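Side-chain contacts in secreted protein (Streptomyces lividans TK24, PDB 5LXZ), which is a copper metalloradical oxidase of family AA5, related to galactose oxidase, and probably oxidises a carbohydrate substrate with the help of a tyrosyl radical: residues 309-312 against 313-317; 354-357 against 358-362. The protein carries 1 engineered substitution. All coordinates share one frame; numbering follows the deposited sequence.

Interaction 1: residues 309-312 against 313-317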
loop_
_atom_site.group_PDB
_atom_site.type_symbol
_atom_site.label_atom_id
_atom_site.label_comp_id
_atom_site.label_asym_id
_atom_site.label_seq_id
_atom_site.Cartn_x
_atom_site.Cartn_y
_atom_site.Cartn_z
ATOM N N ILE A 309 2.468 8.364 -14.994
ATOM C CA ILE A 309 2.232 7.484 -13.874
ATOM C C ILE A 309 1.437 6.276 -14.334
ATOM O O ILE A 309 0.372 6.430 -14.962
ATOM C CB ILE A 309 1.474 8.226 -12.770
ATOM C CG1 ILE A 309 2.366 9.212 -12.032
ATOM C CG2 ILE A 309 0.839 7.257 -11.735
ATOM C CD1 ILE A 309 3.455 8.620 -11.125
ATOM N N PHE A 310 1.943 5.080 -14.020
ATOM C CA PHE A 310 1.214 3.889 -14.262
ATOM C C PHE A 310 0.396 3.512 -13.060
ATOM O O PHE A 310 0.935 3.389 -11.970
ATOM C CB PHE A 310 2.155 2.738 -14.612
ATOM C CG PHE A 310 1.440 1.446 -14.934
ATOM C CD1 PHE A 310 0.491 1.423 -15.949
ATOM C CD2 PHE A 310 1.647 0.320 -14.208
ATOM C CE1 PHE A 310 -0.157 0.245 -16.268
ATOM C CE2 PHE A 310 0.984 -0.876 -14.532
ATOM C CZ PHE A 310 0.098 -0.892 -15.552
ATOM N N TYR A 311 -0.909 3.379 -13.291
ATOM C CA TYR A 311 -1.841 2.841 -12.274
ATOM C C TYR A 311 -2.085 1.425 -12.644
ATOM O O TYR A 311 -2.683 1.145 -13.688
ATOM C CB TYR A 311 -3.117 3.647 -12.278
ATOM C CG TYR A 311 -4.238 3.074 -11.435
ATOM C CD1 TYR A 311 -4.024 2.718 -10.088
ATOM C CD2 TYR A 311 -5.508 2.925 -11.937
ATOM C CE1 TYR A 311 -5.059 2.222 -9.305
ATOM C CE2 TYR A 311 -6.538 2.501 -11.142
ATOM C CZ TYR A 311 -6.312 2.140 -9.827
ATOM O OH TYR A 311 -7.302 1.722 -8.980
ATOM N N SER A 312 -1.736 0.504 -11.744
ATOM C CA SER A 312 -1.833 -0.911 -12.061
ATOM C C SER A 312 -3.265 -1.418 -11.872
ATOM O O SER A 312 -3.542 -2.530 -12.303
ATOM C CB SER A 312 -0.908 -1.736 -11.185
ATOM O OG SER A 312 -1.417 -1.808 -9.857
ATOM N N GLY A 313 -4.115 -0.654 -11.224
ATOM C CA GLY A 313 -5.442 -1.088 -10.825
ATOM C C GLY A 313 -5.518 -1.607 -9.398
ATOM O O GLY A 313 -6.608 -1.639 -8.820
ATOM N N ALA A 314 -4.390 -1.978 -8.805
ATOM C CA ALA A 314 -4.384 -2.483 -7.425
ATOM C C ALA A 314 -4.681 -1.346 -6.478
ATOM O O ALA A 314 -4.227 -0.207 -6.707
ATOM C CB ALA A 314 -3.040 -3.112 -7.077
ATOM N N ASN A 315 -5.469 -1.617 -5.452
ATOM C CA ASN A 315 -5.921 -0.564 -4.538
ATOM C C ASN A 315 -6.504 -1.202 -3.296
ATOM O O ASN A 315 -6.724 -2.387 -3.286
ATOM C CB ASN A 315 -7.009 0.310 -5.204
ATOM C CG ASN A 315 -8.312 -0.432 -5.433
ATOM O OD1 ASN A 315 -9.189 -0.397 -4.599
ATOM N ND2 ASN A 315 -8.407 -1.172 -6.534
ATOM N N ALA A 316 -6.718 -0.410 -2.268
ATOM C CA ALA A 316 -7.227 -0.894 -0.974
ATOM C C ALA A 316 -8.722 -0.675 -0.813
ATOM O O ALA A 316 -9.277 -0.973 0.257
ATOM C CB ALA A 316 -6.457 -0.265 0.179
ATOM N N GLY A 317 -9.377 -0.208 -1.861
ATOM C CA GLY A 317 -10.821 -0.061 -1.899
ATOM C C GLY A 317 -11.335 1.321 -1.561
ATOM O O GLY A 317 -10.586 2.300 -1.538
#
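Beneath the ring of Y311 runs the backbone of G313: its N lies over the ring centre, and its CA sits 3.7 Å from the centroid, 20° off the normal, a CH-pi contact. With CG anti to the backbone N (chi1 171°), Y311 reaches forward along the chain to cover this glycine. G313 has backbone angles at which a CB would collide with S312 O. Next, A314 N donates to S312 OG at 3.2 Å in a nearly straight bond (164°), while T354 is the second, probable partner of S312 OG. This is the turn by which the second strand of a kelch blade, 309-311, leaves its sheet for the long connection to strand 328-330; the side chain of N315 lies about 12 Å from a bound copper ion. N315 folds back, its ND2 giving a 2.9 Å bond to G313 O that lies in its own amide plane, and its OD1 takes a weak bond from G317 N. The phenol OH of Y311 has its hydrogen-bond partner in G324 O, farther along the same connection. A leucine in place of Y311 would probably lose the flat ring over G313 and leave G324 O without this mate.

Interaction 2: residues 354-357 against 358-362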
loop_
_atom_site.group_PDB
_atom_site.type_symbol
_atom_site.label_atom_id
_atom_site.label_comp_id
_atom_site.label_asym_id
_atom_site.label_seq_id
_atom_site.Cartn_x
_atom_site.Cartn_y
_atom_site.Cartn_z
ATOM N N THR A 354 1.481 -5.169 -6.449
ATOM C CA THR A 354 2.013 -4.703 -7.708
ATOM C C THR A 354 3.512 -4.564 -7.551
ATOM O O THR A 354 3.955 -3.975 -6.555
ATOM C CB THR A 354 1.485 -3.319 -8.082
ATOM O OG1 THR A 354 0.055 -3.296 -7.994
ATOM C CG2 THR A 354 1.916 -2.941 -9.472
ATOM N N VAL A 355 4.250 -5.030 -8.546
ATOM C CA VAL A 355 5.713 -4.905 -8.574
ATOM C C VAL A 355 6.150 -4.448 -9.930
ATOM O O VAL A 355 5.681 -4.989 -10.947
ATOM C CB VAL A 355 6.384 -6.277 -8.256
ATOM C CG1 VAL A 355 7.876 -6.190 -8.329
ATOM C CG2 VAL A 355 6.011 -6.737 -6.860
ATOM N N LEU A 356 7.081 -3.493 -9.938
ATOM C CA LEU A 356 7.849 -3.147 -11.135
ATOM C C LEU A 356 8.955 -4.193 -11.213
ATOM O O LEU A 356 9.830 -4.215 -10.348
ATOM C CB LEU A 356 8.374 -1.729 -11.050
ATOM C CG LEU A 356 9.336 -1.283 -12.141
ATOM C CD1 LEU A 356 8.841 -1.578 -13.534
ATOM C CD2 LEU A 356 9.580 0.194 -11.968
ATOM N N LEU A 357 8.827 -5.137 -12.131
ATOM C CA LEU A 357 9.745 -6.258 -12.175
ATOM C C LEU A 357 11.164 -5.836 -12.435
ATOM O O LEU A 357 11.409 -4.838 -13.103
ATOM C CB LEU A 357 9.336 -7.269 -13.238
ATOM C CG LEU A 357 7.981 -7.925 -13.024
ATOM C CD1 LEU A 357 7.614 -8.731 -14.270
ATOM C CD2 LEU A 357 7.984 -8.823 -11.804
ATOM N N PRO A 358 12.121 -6.615 -11.905
ATOM C CA PRO A 358 13.521 -6.338 -12.151
ATOM C C PRO A 358 13.920 -6.828 -13.544
ATOM O O PRO A 358 13.447 -7.899 -13.945
ATOM C CB PRO A 358 14.222 -7.122 -11.038
ATOM C CG PRO A 358 13.331 -8.217 -10.686
ATOM C CD PRO A 358 11.927 -7.749 -10.981
ATOM N N PRO A 359 14.743 -6.107 -14.322
ATOM C CA PRO A 359 15.196 -4.758 -14.042
ATOM C C PRO A 359 14.163 -3.727 -14.433
ATOM O O PRO A 359 13.444 -3.895 -15.418
ATOM C CB PRO A 359 16.433 -4.625 -14.928
ATOM C CG PRO A 359 16.102 -5.462 -16.123
ATOM C CD PRO A 359 15.272 -6.618 -15.614
ATOM N N ALA A 360 14.139 -2.619 -13.691
ATOM C CA ALA A 360 13.186 -1.552 -13.905
ATOM C C ALA A 360 13.243 -0.931 -15.283
ATOM O O ALA A 360 12.256 -0.406 -15.766
ATOM C CB ALA A 360 13.351 -0.481 -12.854
ATOM N N GLN A 361 14.399 -1.025 -15.928
ATOM C CA GLN A 361 14.503 -0.570 -17.303
ATOM C C GLN A 361 13.422 -1.141 -18.222
ATOM O O GLN A 361 13.025 -0.471 -19.179
ATOM C CB GLN A 361 15.871 -0.954 -17.892
ATOM C CG GLN A 361 16.975 -0.034 -17.427
ATOM C CD GLN A 361 17.733 -0.502 -16.187
ATOM O OE1 GLN A 361 17.241 -1.277 -15.352
ATOM N NE2 GLN A 361 18.996 -0.059 -16.089
ATOM N N ASP A 362 13.013 -2.384 -17.972
ATOM C CA ASP A 362 12.096 -3.061 -18.901
ATOM C C ASP A 362 10.664 -2.564 -18.811
ATOM O O ASP A 362 9.875 -2.834 -19.711
ATOM C CB ASP A 362 12.174 -4.557 -18.687
ATOM C CG ASP A 362 13.540 -5.141 -19.061
ATOM O OD1 ASP A 362 14.418 -4.446 -19.634
ATOM O OD2 ASP A 362 13.733 -6.315 -18.729
#
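In the hairpin-like link between the first two strands of a propeller blade, 353-356 and 364-368, the end of L356 reaches the methyl of A360 across the turn. L356 CD2 touches A360 CB at 3.9 Å. L356 swings its CG anti to the backbone N (chi1 173°), which carries the isobutyl group toward the returning chain. Between them the backbone is bent by two prolines. L357 CB packs tightly on P358 CD at 3.5 Å, the close fit expected of a residue just before a proline with a trans peptide. The P358-P359 peptide is cis, which probably helps the chain turn back so that A360 comes within reach of L356 CD2. L357 O and P359 O, both acceptors, come within 3.2 Å of each other. From P359 onward the chain coils into a short 3-10 turn, closed by D362 N bonding to P359 O at 3.0 Å. Outside the turn, P358 rests on I412 of the next blade, and A360 and Q361 touch I557 of the C-terminal domain. An antiparallel link of this sort joins the first and second strands of a four-stranded beta-propeller blade; the cis proline and the 3-10 turn are the particulars of this one.

Interaction 1 comes first along the chain and interaction 2 follows it, their centres 16 Å apart. They belong to successive four-stranded antiparallel sheets: 309-311 is the second strand of one blade, 353-356 the first strand of the next. The two blades touch at S312 OG and T354 OG1, 2.8 Å apart, a probable hydrogen bond, with A314 CB packed on the same T354 oxygen. From this seam the segments diverge. Interaction 1 is centred about 10 Å from the centre of the chain, in the blade whose loop brings N315 into the neighbourhood of a copper ion, whereas interaction 2 is centred about 17 Å from it and packs on strand 556-564 of the C-terminal domain.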